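Local coordinates for cortical-lytic enzyme (Bacillus cereus, PDB 4S3J), which acts during germination as an N-acetylglucosaminidase that breaks down partially degraded spore-cortex peptidoglycan, probably recognising its muramic acid delta-lactam residues, at residues Pro358-Phe363 with Ala367-Tyr372; Leu136-Phe141 with Ala156-Ile161; Leu396-Gly401 with Glu423-Thr428; Val188-Ala193 with Glu228-Phe233. One frame throughout, in Å; residues are numbered along the deposited sequence.

Contact 1 of 4, residues Pro358-Phe363 with Ala367-Tyr372; sequences PIRYDF and APHFNY
A tight beta hairpin pairs R360, Y361 and D362 with H369, P368 and A367 in antiparallel register. At the two hydrogen-bonded pairs the backbone contacts are reciprocal: R360 N gives to H369 O at 2.9 Å and H369 N returns to R360 O, while D362 N reaches A367 O at 2.9 Å in a nearly straight bond (169° at the hydrogen). A367 N answers D362 O on a lone pair at 3.2 Å. Between them is the non-hydrogen-bonded pair of Y361 and P368; here P368 CA makes a C-H...O contact with R360 O at 3.2 Å.

R360, H369 and D362 share one face with A367, where W383 stacks on the H369 ring. H369 CG sits between its own backbone N and carbonyl carbon (chi1 62°), which lays the imidazole against its partner: R360 CB rests over the ring face, 4.1 Å from the H369 ring centroid. The arginine chain bends at chi2 and chi3, so that H369 CE1 lies over one guanidinium face, with the two planes 66° apart. R360 NH2 ends on N371 OD1 at 3.2 Å, and N371 ND2 is bound in turn by E381 and Q379. A water 2.8 Å from H369 NE2 makes a weak second bond to Y361 O.

On the other face I359 CG2 meets P368 CB, and helices 345-354 and 387-400 cover I359, P368 and F370. The hairpin is part of the segment between the seventh barrel strand and helix 387-400, consistent with the small alpha+beta insertion domain of many family 18 glycosidases.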
# COMPACT_ATOMS: atom_id res chain seq x y z
N PRO A 358 25.33 -4.59 0.95
CA PRO A 358 24.26 -5.16 1.78
C PRO A 358 23.11 -4.19 1.94
O PRO A 358 23.27 -2.96 1.74
CB PRO A 358 24.95 -5.39 3.13
CG PRO A 358 25.99 -4.33 3.20
CD PRO A 358 26.47 -4.14 1.78
N ILE A 359 21.95 -4.75 2.27
CA ILE A 359 20.77 -3.95 2.57
C ILE A 359 20.75 -3.69 4.07
O ILE A 359 20.88 -4.61 4.88
CB ILE A 359 19.49 -4.67 2.14
CG1 ILE A 359 19.45 -4.83 0.61
CG2 ILE A 359 18.25 -3.93 2.63
CD1 ILE A 359 18.55 -5.90 0.13
N ARG A 360 20.65 -2.42 4.44
CA ARG A 360 20.56 -1.99 5.83
C ARG A 360 19.11 -1.71 6.19
O ARG A 360 18.26 -1.57 5.31
CB ARG A 360 21.41 -0.75 6.05
CG ARG A 360 22.91 -1.03 5.99
CD ARG A 360 23.61 -0.06 5.13
NE ARG A 360 23.51 1.30 5.64
CZ ARG A 360 23.62 2.40 4.89
NH1 ARG A 360 23.51 3.59 5.45
NH2 ARG A 360 23.82 2.31 3.57
N TYR A 361 18.82 -1.62 7.48
CA TYR A 361 17.45 -1.37 7.95
C TYR A 361 17.41 -0.28 9.02
O TYR A 361 18.10 -0.34 10.01
CB TYR A 361 16.84 -2.65 8.50
CG TYR A 361 15.34 -2.58 8.64
CD1 TYR A 361 14.52 -2.81 7.55
CD2 TYR A 361 14.76 -2.25 9.86
CE1 TYR A 361 13.14 -2.74 7.68
CE2 TYR A 361 13.37 -2.17 10.00
CZ TYR A 361 12.57 -2.42 8.91
OH TYR A 361 11.19 -2.33 9.01
N ASP A 362 16.60 0.74 8.75
CA ASP A 362 16.40 1.85 9.68
C ASP A 362 15.25 1.49 10.62
O ASP A 362 14.10 1.42 10.19
CB ASP A 362 16.12 3.14 8.87
CG ASP A 362 15.93 4.37 9.75
OD1 ASP A 362 15.40 4.28 10.86
OD2 ASP A 362 16.32 5.47 9.32
N PHE A 363 15.56 1.23 11.89
CA PHE A 363 14.54 0.78 12.84
C PHE A 363 13.63 1.90 13.35
O PHE A 363 12.58 1.62 13.94
CB PHE A 363 15.22 0.08 14.02
CG PHE A 363 15.76 -1.28 13.66
CD1 PHE A 363 17.04 -1.41 13.13
CD2 PHE A 363 14.99 -2.42 13.81
CE1 PHE A 363 17.52 -2.65 12.77
CE2 PHE A 363 15.47 -3.65 13.45
CZ PHE A 363 16.73 -3.77 12.93
N ALA A 367 12.31 0.91 7.61
CA ALA A 367 12.50 0.83 6.17
C ALA A 367 13.91 0.37 5.80
O ALA A 367 14.89 0.75 6.46
CB ALA A 367 12.23 2.16 5.53
N PRO A 368 14.00 -0.44 4.73
CA PRO A 368 15.31 -0.86 4.22
C PRO A 368 15.91 0.18 3.29
O PRO A 368 15.19 0.93 2.64
CB PRO A 368 14.98 -2.14 3.45
CG PRO A 368 13.58 -1.86 2.92
CD PRO A 368 12.89 -1.11 4.02
N HIS A 369 17.23 0.19 3.21
CA HIS A 369 17.96 1.16 2.40
C HIS A 369 19.39 0.73 2.18
O HIS A 369 19.91 -0.12 2.89
CB HIS A 369 17.94 2.52 3.08
CG HIS A 369 18.60 2.55 4.42
ND1 HIS A 369 19.83 3.14 4.62
CD2 HIS A 369 18.22 2.05 5.61
CE1 HIS A 369 20.17 3.01 5.89
NE2 HIS A 369 19.21 2.36 6.52
N PHE A 370 20.04 1.33 1.19
CA PHE A 370 21.45 1.09 0.94
C PHE A 370 22.02 2.17 0.03
O PHE A 370 21.27 2.94 -0.59
CB PHE A 370 21.71 -0.30 0.33
CG PHE A 370 20.98 -0.57 -0.95
CD1 PHE A 370 19.69 -1.10 -0.93
CD2 PHE A 370 21.56 -0.29 -2.18
CE1 PHE A 370 19.00 -1.34 -2.09
CE2 PHE A 370 20.88 -0.53 -3.35
CZ PHE A 370 19.60 -1.05 -3.31
N ASN A 371 23.35 2.23 -0.03
CA ASN A 371 24.06 3.14 -0.93
C ASN A 371 25.05 2.33 -1.78
O ASN A 371 25.61 1.32 -1.31
CB ASN A 371 24.83 4.22 -0.17
CG ASN A 371 23.92 5.16 0.60
OD1 ASN A 371 23.20 4.75 1.52
ND2 ASN A 371 24.03 6.45 0.29
N TYR A 372 25.29 2.79 -3.01
CA TYR A 372 26.23 2.11 -3.89
C TYR A 372 26.87 3.10 -4.85
O TYR A 372 26.39 4.22 -4.99
CB TYR A 372 25.53 0.99 -4.67
CG TYR A 372 24.53 1.40 -5.73
CD1 TYR A 372 24.93 1.62 -7.05
CD2 TYR A 372 23.17 1.53 -5.44
CE1 TYR A 372 24.01 1.98 -8.05
CE2 TYR A 372 22.23 1.88 -6.44
CZ TYR A 372 22.67 2.10 -7.74
OH TYR A 372 21.76 2.46 -8.75
O HOH W 1 20.01 1.98 9.16

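Contact 2 of 4, residues Leu136-Phe141 with Ala156-Ile161; sequences LAYFSF and AKIANI
Y138, on the second strand of the barrel, packs its side chain against I158 of helix 155-164. With CG anti to the backbone N (chi1 -173°), the tyrosine points outward from the strand to the helix. Its CB lies 4.1 Å from I158 CG2, and CG keeps the same methyl within reach. Further along one side of the ring the neighbour changes: Y138 CD2 is 4.0 Å from I158 CB, and Y138 CE2 is 4.0 Å from I158 CG1. I158 thus meets CB, CG, CD2 and CE2 in turn, obliquely to the ring, the two side chains crossing at about a right angle. At the tip, Y138 OH leaves the apolar contact and bonds to the backbone O of T153, just ahead of the helix.

L136, two residues earlier and on the same side of the strand, completes the seat. Its CD2 touches I158 CG2 at 3.8 Å and comes 3.9 Å from I158 O, so the CG2 methyl is shared by leucine and tyrosine. L111 of the neighbouring strand 104-111 also touches I158.

Strand 135-143, helix 155-164 and the parallel strand 168-177 form one beta-alpha-beta crossover of the TIM barrel, and I158 fits the helix to the barrel wall. All touching residues are buried, and the side-chain contacts are all carbon to carbon; cohesion here therefore comes from dispersion and exclusion of water, while the hydroxyl of Y138 finds its partner outside the contact.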
# COMPACT_ATOMS: atom_id res chain seq x y z
N LEU A 136 -10.41 -3.35 -6.71
CA LEU A 136 -9.44 -3.03 -7.76
C LEU A 136 -9.77 -1.66 -8.31
O LEU A 136 -10.91 -1.41 -8.74
CB LEU A 136 -9.47 -4.08 -8.87
CG LEU A 136 -8.54 -3.83 -10.06
CD1 LEU A 136 -7.05 -3.83 -9.64
CD2 LEU A 136 -8.80 -4.86 -11.15
N ALA A 137 -8.79 -0.77 -8.31
CA ALA A 137 -8.98 0.64 -8.69
C ALA A 137 -8.25 1.01 -9.96
O ALA A 137 -7.04 1.29 -9.92
CB ALA A 137 -8.54 1.56 -7.56
N TYR A 138 -8.97 1.05 -11.08
CA TYR A 138 -8.38 1.41 -12.35
C TYR A 138 -8.32 2.93 -12.49
O TYR A 138 -9.33 3.62 -12.61
CB TYR A 138 -9.15 0.74 -13.49
CG TYR A 138 -8.53 0.89 -14.88
CD1 TYR A 138 -7.24 1.37 -15.05
CD2 TYR A 138 -9.26 0.58 -16.02
CE1 TYR A 138 -6.70 1.53 -16.31
CE2 TYR A 138 -8.71 0.71 -17.27
CZ TYR A 138 -7.45 1.19 -17.42
OH TYR A 138 -6.90 1.34 -18.69
N PHE A 139 -7.09 3.44 -12.45
CA PHE A 139 -6.83 4.87 -12.43
C PHE A 139 -6.62 5.37 -13.86
O PHE A 139 -5.63 4.95 -14.48
CB PHE A 139 -5.58 5.16 -11.59
CG PHE A 139 -5.38 6.62 -11.27
CD1 PHE A 139 -4.79 7.47 -12.18
CD2 PHE A 139 -5.73 7.12 -10.02
CE1 PHE A 139 -4.59 8.82 -11.87
CE2 PHE A 139 -5.52 8.45 -9.72
CZ PHE A 139 -4.95 9.29 -10.63
N SER A 140 -7.48 6.23 -14.44
CA SER A 140 -8.73 6.76 -13.86
C SER A 140 -9.68 7.19 -14.99
O SER A 140 -9.30 7.23 -16.15
CB SER A 140 -8.46 7.97 -12.97
OG SER A 140 -8.13 9.10 -13.76
N PHE A 141 -10.92 7.48 -14.62
CA PHE A 141 -11.86 8.22 -15.47
C PHE A 141 -11.67 9.70 -15.17
O PHE A 141 -11.76 10.10 -14.01
CB PHE A 141 -13.30 7.84 -15.16
CG PHE A 141 -13.70 6.47 -15.61
CD1 PHE A 141 -13.18 5.34 -14.99
CD2 PHE A 141 -14.63 6.30 -16.63
CE1 PHE A 141 -13.56 4.08 -15.39
CE2 PHE A 141 -15.02 5.03 -17.03
CZ PHE A 141 -14.48 3.92 -16.41
N ALA A 156 -13.65 -2.48 -19.72
CA ALA A 156 -14.46 -3.69 -19.55
C ALA A 156 -13.59 -4.89 -19.19
O ALA A 156 -13.97 -5.72 -18.36
CB ALA A 156 -15.27 -3.97 -20.80
N LYS A 157 -12.43 -5.00 -19.83
CA LYS A 157 -11.49 -6.09 -19.55
C LYS A 157 -11.05 -6.10 -18.09
O LYS A 157 -11.02 -7.15 -17.44
CB LYS A 157 -10.26 -5.98 -20.45
CG LYS A 157 -9.20 -7.07 -20.23
CD LYS A 157 -7.97 -6.90 -21.14
CE LYS A 157 -8.32 -7.08 -22.61
NZ LYS A 157 -7.12 -6.96 -23.49
N ILE A 158 -10.67 -4.92 -17.59
CA ILE A 158 -10.16 -4.79 -16.23
C ILE A 158 -11.26 -5.02 -15.20
O ILE A 158 -11.07 -5.71 -14.21
CB ILE A 158 -9.50 -3.41 -16.04
CG1 ILE A 158 -8.32 -3.23 -17.02
CG2 ILE A 158 -9.03 -3.21 -14.61
CD1 ILE A 158 -7.22 -4.27 -16.88
N ALA A 159 -12.45 -4.47 -15.44
CA ALA A 159 -13.57 -4.69 -14.52
C ALA A 159 -13.95 -6.15 -14.45
O ALA A 159 -14.30 -6.66 -13.38
CB ALA A 159 -14.77 -3.86 -14.93
N ASN A 160 -13.90 -6.84 -15.59
CA ASN A 160 -14.27 -8.25 -15.63
C ASN A 160 -13.26 -9.11 -14.86
O ASN A 160 -13.64 -10.10 -14.22
CB ASN A 160 -14.36 -8.74 -17.07
CG ASN A 160 -14.97 -10.13 -17.18
OD1 ASN A 160 -15.92 -10.47 -16.47
ND2 ASN A 160 -14.40 -10.96 -18.05
N ILE A 161 -11.99 -8.75 -14.92
CA ILE A 161 -10.97 -9.45 -14.15
C ILE A 161 -11.34 -9.38 -12.67
O ILE A 161 -11.30 -10.37 -11.94
CB ILE A 161 -9.56 -8.87 -14.38
CG1 ILE A 161 -9.06 -9.27 -15.77
CG2 ILE A 161 -8.57 -9.34 -13.31
CD1 ILE A 161 -7.77 -8.60 -16.19

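Contact 3 of 4, residues Leu396-Gly401 with Glu423-Thr428; sequences LMKEQG and ENFTIT
K398 turns its CG anti to the carbonyl carbon (chi1 -63°) and then runs extended to NZ, which carries the chain across the ring of F425 to N424. F425 has the same first torsion (chi1 -59°), and its ring projects from just beyond the end of helix 415-424 toward the lysine. The methylenes do the touching: K398 CG and K398 CE both lie 3.9 Å from F425 CE1, meeting the ring obliquely. The ammonium is farther off, K398 NZ being 5.5 Å from the F425 ring centroid, so any cation-pi attraction is weak at most. From the position just before K398, M397 CE reaches F425 CZ at 4.3 Å.

In the TIM barrel these are the last two helices, 387-400 and 415-424, flanking the eighth strand, 404-408; the chain then passes into strand 426-427 beside the first strand. F425 sits at that turn, with F394 meeting its ring edge-to-face and V105 of strand 104-111 touching it.

The lysine NZ is held by oxygen. It donates to N424 OD1 at 2.9 Å, in the carbonyl plane and on a lone pair (C=O...N 141°), and it also bonds N71 OD1 and Q68 O. These two residues belong to the second LysM domain, so the lysine ties that domain to the barrel. N424 OD1 takes a second bond from Q391 NE2, and N424 ND2 is bound to L420 O, which together should fix the amide's rotation.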
# COMPACT_ATOMS: atom_id res chain seq x y z
N LEU A 396 0.86 -2.01 12.75
CA LEU A 396 0.31 -0.68 13.03
C LEU A 396 -1.21 -0.65 12.77
O LEU A 396 -1.98 -0.07 13.55
CB LEU A 396 1.02 0.37 12.19
CG LEU A 396 0.48 1.80 12.27
CD1 LEU A 396 0.62 2.34 13.70
CD2 LEU A 396 1.21 2.70 11.30
N MET A 397 -1.64 -1.28 11.67
CA MET A 397 -3.06 -1.34 11.33
C MET A 397 -3.82 -2.03 12.44
O MET A 397 -4.90 -1.59 12.84
CB MET A 397 -3.27 -2.09 10.01
CG MET A 397 -2.71 -1.36 8.79
SD MET A 397 -2.71 -2.43 7.31
CE MET A 397 -4.46 -2.86 7.22
N LYS A 398 -3.25 -3.12 12.94
CA LYS A 398 -3.88 -3.86 14.03
C LYS A 398 -4.01 -3.00 15.28
O LYS A 398 -5.08 -2.97 15.91
CB LYS A 398 -3.08 -5.13 14.35
CG LYS A 398 -3.02 -6.13 13.20
CD LYS A 398 -2.11 -7.29 13.50
CE LYS A 398 -1.73 -8.07 12.23
NZ LYS A 398 -0.96 -9.32 12.60
N GLU A 399 -2.93 -2.33 15.66
CA GLU A 399 -2.93 -1.51 16.86
C GLU A 399 -3.95 -0.39 16.76
O GLU A 399 -4.65 -0.11 17.73
CB GLU A 399 -1.54 -0.91 17.10
CG GLU A 399 -0.46 -1.91 17.44
CD GLU A 399 0.92 -1.28 17.40
OE1 GLU A 399 1.14 -0.36 16.59
OE2 GLU A 399 1.81 -1.71 18.17
N GLN A 400 -4.04 0.23 15.59
CA GLN A 400 -4.91 1.40 15.40
C GLN A 400 -6.35 1.01 15.07
O GLN A 400 -7.25 1.85 15.16
CB GLN A 400 -4.34 2.30 14.29
CG GLN A 400 -3.01 2.92 14.65
CD GLN A 400 -3.13 3.90 15.80
OE1 GLN A 400 -4.11 4.63 15.90
NE2 GLN A 400 -2.13 3.91 16.67
N GLY A 401 -6.57 -0.25 14.71
CA GLY A 401 -7.92 -0.73 14.45
C GLY A 401 -8.59 -0.15 13.21
O GLY A 401 -9.80 0.00 13.17
N GLU A 423 -1.34 -14.12 5.27
CA GLU A 423 -0.91 -14.77 6.50
C GLU A 423 -1.41 -13.99 7.72
O GLU A 423 -1.80 -14.57 8.73
CB GLU A 423 0.61 -14.87 6.56
CG GLU A 423 1.20 -15.88 5.61
CD GLU A 423 0.86 -17.33 5.97
OE1 GLU A 423 0.84 -17.68 7.17
OE2 GLU A 423 0.60 -18.11 5.04
N ASN A 424 -1.47 -12.67 7.58
CA ASN A 424 -1.80 -11.80 8.70
C ASN A 424 -3.27 -11.60 8.96
O ASN A 424 -3.66 -11.38 10.09
CB ASN A 424 -1.18 -10.42 8.49
CG ASN A 424 0.23 -10.32 9.04
OD1 ASN A 424 0.43 -9.88 10.17
ND2 ASN A 424 1.22 -10.68 8.23
N PHE A 425 -4.04 -11.63 7.88
CA PHE A 425 -5.43 -11.22 7.86
C PHE A 425 -6.32 -12.15 7.07
O PHE A 425 -5.87 -12.84 6.15
CB PHE A 425 -5.59 -9.83 7.21
CG PHE A 425 -4.82 -8.71 7.88
CD1 PHE A 425 -5.21 -8.21 9.11
CD2 PHE A 425 -3.73 -8.13 7.24
CE1 PHE A 425 -4.51 -7.18 9.70
CE2 PHE A 425 -3.04 -7.09 7.82
CZ PHE A 425 -3.43 -6.61 9.05
N THR A 426 -7.61 -12.11 7.38
CA THR A 426 -8.62 -12.64 6.48
C THR A 426 -9.01 -11.53 5.53
O THR A 426 -9.42 -10.48 5.96
CB THR A 426 -9.84 -13.13 7.26
OG1 THR A 426 -9.44 -14.21 8.11
CG2 THR A 426 -10.90 -13.61 6.33
N ILE A 427 -8.82 -11.74 4.23
CA ILE A 427 -9.09 -10.69 3.26
C ILE A 427 -10.57 -10.73 2.88
O ILE A 427 -11.06 -11.73 2.36
CB ILE A 427 -8.21 -10.83 2.01
CG1 ILE A 427 -6.73 -10.73 2.42
CG2 ILE A 427 -8.57 -9.82 0.94
CD1 ILE A 427 -5.78 -11.09 1.35
N THR A 428 -11.27 -9.63 3.13
CA THR A 428 -12.69 -9.53 2.84
C THR A 428 -12.95 -9.55 1.35
O THR A 428 -12.32 -8.81 0.59
CB THR A 428 -13.24 -8.24 3.44
OG1 THR A 428 -13.11 -8.28 4.86
CG2 THR A 428 -14.72 -8.04 3.07

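Contact 4 of 4, residues Val188-Ala193 with Glu228-Phe233; sequences VILRDA and EAYNRF
L190, near the end of helix 183-191, plugs into the side of helix 227-240, where A229, Y230 and F233 receive it. The tightest point is L190 CD2 on F233 CB, 3.4 Å apart. The same methyl lies 3.7 Å from F233 CG, so it meets the phenylalanine at CB and at the root of its ring, obliquely. The other methyl, L190 CD1, is 3.9 Å from Y230 CB. Nearer the backbone, L190 CB meets A229 CB at 3.9 Å; the small alanine lets the CA atoms of L190 and A229 come within 5.6 Å. On the far side of this packing, Y230's side chain stands about 8 Å from that of E220, the probable proton donor.

Beside the apolar contact the join is looser and wet. A water donates to L190 O at 2.8 Å and to A229 O at 2.6 Å, spanning two carbonyls that, as acceptors, cannot bond each other. The exposed R191 points its guanidinium to D226 in a salt bridge.

Apolar packing and a water bridge thus occur side by side where the helices approach, the water adding to the helical bond that A229 O takes from F233 N.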
# COMPACT_ATOMS: atom_id res chain seq x y z
N VAL A 188 -15.97 24.31 -11.80
CA VAL A 188 -17.13 24.19 -12.67
C VAL A 188 -18.10 23.15 -12.12
O VAL A 188 -19.27 23.43 -11.91
CB VAL A 188 -16.74 23.83 -14.13
CG1 VAL A 188 -17.99 23.62 -14.96
CG2 VAL A 188 -15.89 24.94 -14.74
N ILE A 189 -17.60 21.94 -11.90
CA ILE A 189 -18.44 20.82 -11.47
C ILE A 189 -19.06 21.03 -10.09
O ILE A 189 -20.21 20.65 -9.87
CB ILE A 189 -17.64 19.50 -11.48
CG1 ILE A 189 -17.35 19.13 -12.93
CG2 ILE A 189 -18.42 18.37 -10.81
CD1 ILE A 189 -16.43 17.95 -13.10
N LEU A 190 -18.32 21.64 -9.18
CA LEU A 190 -18.83 21.82 -7.82
C LEU A 190 -19.75 23.03 -7.68
O LEU A 190 -20.46 23.15 -6.67
CB LEU A 190 -17.66 21.93 -6.83
CG LEU A 190 -16.78 20.68 -6.72
CD1 LEU A 190 -15.64 20.95 -5.75
CD2 LEU A 190 -17.57 19.44 -6.29
N ARG A 191 -19.77 23.92 -8.67
CA ARG A 191 -20.56 25.15 -8.54
C ARG A 191 -21.75 25.27 -9.49
O ARG A 191 -22.65 26.06 -9.21
CB ARG A 191 -19.67 26.39 -8.74
CG ARG A 191 -18.59 26.52 -7.69
CD ARG A 191 -17.77 27.80 -7.86
NE ARG A 191 -16.77 27.88 -6.80
CZ ARG A 191 -16.21 28.99 -6.35
NH1 ARG A 191 -16.58 30.18 -6.81
NH2 ARG A 191 -15.33 28.92 -5.36
N ASP A 192 -21.78 24.50 -10.57
CA ASP A 192 -22.89 24.60 -11.52
C ASP A 192 -23.84 23.42 -11.37
O ASP A 192 -23.47 22.28 -11.64
CB ASP A 192 -22.38 24.68 -12.95
CG ASP A 192 -23.48 24.99 -13.92
OD1 ASP A 192 -23.78 26.18 -14.11
OD2 ASP A 192 -24.09 24.03 -14.43
N ALA A 193 -25.07 23.69 -10.94
CA ALA A 193 -25.98 22.62 -10.59
C ALA A 193 -26.38 21.78 -11.80
O ALA A 193 -26.53 20.56 -11.69
CB ALA A 193 -27.22 23.19 -9.91
N GLU A 228 -16.55 23.46 1.05
CA GLU A 228 -17.92 23.09 1.37
C GLU A 228 -18.70 22.64 0.13
O GLU A 228 -19.57 21.78 0.25
CB GLU A 228 -18.63 24.25 2.08
CG GLU A 228 -20.07 23.94 2.43
CD GLU A 228 -20.24 22.68 3.27
OE1 GLU A 228 -19.33 22.34 4.07
OE2 GLU A 228 -21.29 22.02 3.11
N ALA A 229 -18.39 23.21 -1.05
CA ALA A 229 -19.01 22.76 -2.30
C ALA A 229 -18.65 21.30 -2.60
O ALA A 229 -19.46 20.55 -3.15
CB ALA A 229 -18.62 23.68 -3.46
N TYR A 230 -17.43 20.89 -2.25
CA TYR A 230 -17.03 19.49 -2.42
C TYR A 230 -17.83 18.62 -1.44
O TYR A 230 -18.35 17.56 -1.81
CB TYR A 230 -15.52 19.33 -2.18
CG TYR A 230 -14.91 17.98 -2.54
CD1 TYR A 230 -15.62 17.04 -3.28
CD2 TYR A 230 -13.63 17.66 -2.14
CE1 TYR A 230 -15.05 15.81 -3.61
CE2 TYR A 230 -13.05 16.42 -2.46
CZ TYR A 230 -13.77 15.51 -3.20
OH TYR A 230 -13.23 14.29 -3.53
N ASN A 231 -17.93 19.05 -0.19
CA ASN A 231 -18.76 18.34 0.79
C ASN A 231 -20.19 18.18 0.29
O ASN A 231 -20.76 17.09 0.36
CB ASN A 231 -18.77 19.05 2.15
CG ASN A 231 -17.42 19.07 2.80
OD1 ASN A 231 -16.57 18.22 2.52
ND2 ASN A 231 -17.21 20.03 3.70
N ARG A 232 -20.78 19.25 -0.26
CA ARG A 232 -22.14 19.17 -0.78
C ARG A 232 -22.24 18.23 -1.96
O ARG A 232 -23.22 17.50 -2.09
CB ARG A 232 -22.67 20.55 -1.20
CG ARG A 232 -22.89 21.54 -0.10
CD ARG A 232 -23.79 22.66 -0.60
NE ARG A 232 -23.16 23.40 -1.69
CZ ARG A 232 -22.36 24.45 -1.53
NH1 ARG A 232 -22.09 24.89 -0.31
NH2 ARG A 232 -21.83 25.06 -2.59
N PHE A 233 -21.25 18.26 -2.85
CA PHE A 233 -21.25 17.32 -3.96
C PHE A 233 -21.24 15.88 -3.44
O PHE A 233 -22.00 15.04 -3.92
CB PHE A 233 -20.03 17.57 -4.87
CG PHE A 233 -19.81 16.49 -5.88
CD1 PHE A 233 -20.70 16.31 -6.93
CD2 PHE A 233 -18.70 15.66 -5.81
CE1 PHE A 233 -20.50 15.32 -7.87
CE2 PHE A 233 -18.48 14.68 -6.76
CZ PHE A 233 -19.38 14.51 -7.79
O HOH W 2 -21.34 21.30 -4.83

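In the fold
Along the chain the contacts come in series: 2, 4, 1, 3. All belong to the family 18 barrel or its additions, but none touches another. Contact 2 sits on the second strand and its helix, and contact 4 joins helices 183-191 and 227-240, further round; their centres are 26 Å apart, nearest atoms about 9 Å. Contact 3 packs the last two barrel helices, and its strand 426-427 pairs with strand 104-111, which also borders contact 2's strand. Contact 1 lies on the far side of the chain's centre, 46 Å from contact 4 between centres, yet helix 387-400 covers its hairpin and continues into contact 3. Barrel packing, hairpin insertion and LysM interface are found at separate places.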